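Side-chain contact in HutD family protein (PDB 1YLL), which is of unknown biochemical function but belongs to the HutD family of the cupin clan and may be linked to histidine utilisation: residues D[162-165]-D[166-169]. Sequence-based numbering, arbitrary orientation.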
# COMPACT_ATOMS: atom_id res chain seq x y z
N GLN D 162 6.42 -1.08 8.64
CA GLN D 162 6.96 -2.43 8.61
C GLN D 162 7.47 -2.79 9.98
O GLN D 162 8.02 -1.95 10.69
CB GLN D 162 8.12 -2.52 7.64
CG GLN D 162 7.73 -2.72 6.20
CD GLN D 162 8.93 -2.65 5.29
OE1 GLN D 162 9.47 -1.57 5.04
NE2 GLN D 162 9.36 -3.80 4.79
N LEU D 163 7.32 -4.06 10.31
CA LEU D 163 7.76 -4.55 11.61
C LEU D 163 8.97 -5.48 11.56
O LEU D 163 9.01 -6.42 10.77
CB LEU D 163 6.59 -5.27 12.30
CG LEU D 163 5.40 -4.55 12.97
CD1 LEU D 163 4.77 -3.52 12.09
CD2 LEU D 163 4.37 -5.62 13.35
N ALA D 164 9.93 -5.21 12.43
CA ALA D 164 11.10 -6.08 12.57
C ALA D 164 10.67 -7.08 13.66
O ALA D 164 9.58 -6.95 14.25
CB ALA D 164 12.32 -5.28 13.03
N ALA D 165 11.52 -8.07 13.93
CA ALA D 165 11.19 -9.08 14.95
C ALA D 165 10.90 -8.44 16.30
O ALA D 165 11.68 -7.63 16.80
CB ALA D 165 12.31 -10.10 15.09
N HIS D 166 9.76 -8.83 16.86
CA HIS D 166 9.21 -8.37 18.13
C HIS D 166 8.66 -6.97 18.17
O HIS D 166 8.28 -6.49 19.24
CB HIS D 166 10.19 -8.60 19.30
CG HIS D 166 10.42 -10.05 19.60
ND1 HIS D 166 11.07 -10.48 20.74
CD2 HIS D 166 10.11 -11.16 18.90
CE1 HIS D 166 11.15 -11.80 20.71
NE2 HIS D 166 10.57 -12.24 19.61
N ASP D 167 8.60 -6.30 17.01
CA ASP D 167 8.00 -4.96 16.99
C ASP D 167 6.47 -5.17 17.06
O ASP D 167 5.97 -6.25 16.74
CB ASP D 167 8.31 -4.22 15.69
CG ASP D 167 9.77 -3.76 15.59
OD1 ASP D 167 10.15 -3.29 14.50
OD2 ASP D 167 10.53 -3.85 16.59
N CYS D 168 5.75 -4.12 17.42
CA CYS D 168 4.31 -4.24 17.56
C CYS D 168 3.53 -3.00 17.14
O CYS D 168 3.78 -1.91 17.63
CB CYS D 168 4.00 -4.58 19.03
SG CYS D 168 2.24 -4.96 19.48
N LEU D 169 2.60 -3.17 16.23
CA LEU D 169 1.77 -2.06 15.83
C LEU D 169 0.75 -1.85 16.95
O LEU D 169 0.24 -2.82 17.49
CB LEU D 169 1.00 -2.38 14.57
CG LEU D 169 -0.03 -1.29 14.27
CD1 LEU D 169 0.55 -0.37 13.21
CD2 LEU D 169 -1.33 -1.87 13.80
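The carboxylate of Asp167 lies against Ala164, whose amide N reaches OD1 from above the carboxylate plane, 54° out of it, with N to OD1 at 2.8 Å. Beside that bond the Ala164 methyl carbon CB comes within 3.3 Å of the same OD1. The other flat group, the His166 imidazole, stands outside the turn and lies oblique to the preceding Ala165 carbonyl carbon; its ring packs against Phe145, the two planes about 35° apart.

Ala164 to Asp167 form a type II beta turn, closed by Asp167 N donating to Ala164 O at 3.0 Å. His166 takes the left-handed backbone conformation that this turn requires at its third position. With CG of Asp167 beside its own backbone N (chi1 -72°), the carboxylate folds back over the turn, and Ala164 is gripped through both its N and its O by one residue. The side chains of Leu163 and Asp167 run antiparallel alongside each other, with Leu163 CB and Asp167 CB 3.9 Å apart.

Arg10 forms a salt bridge with OD1 and the Ala11 amide binds OD2, so the charge is probably well compensated. The turn links edge strand 158-163 of one sheet to strand 168-171 of another, which lies between strands 6-9 and 141-146 in its sheet; Leu163 and Leu169 both pack on Ile8, Leu144 and Ile153 between these sheets.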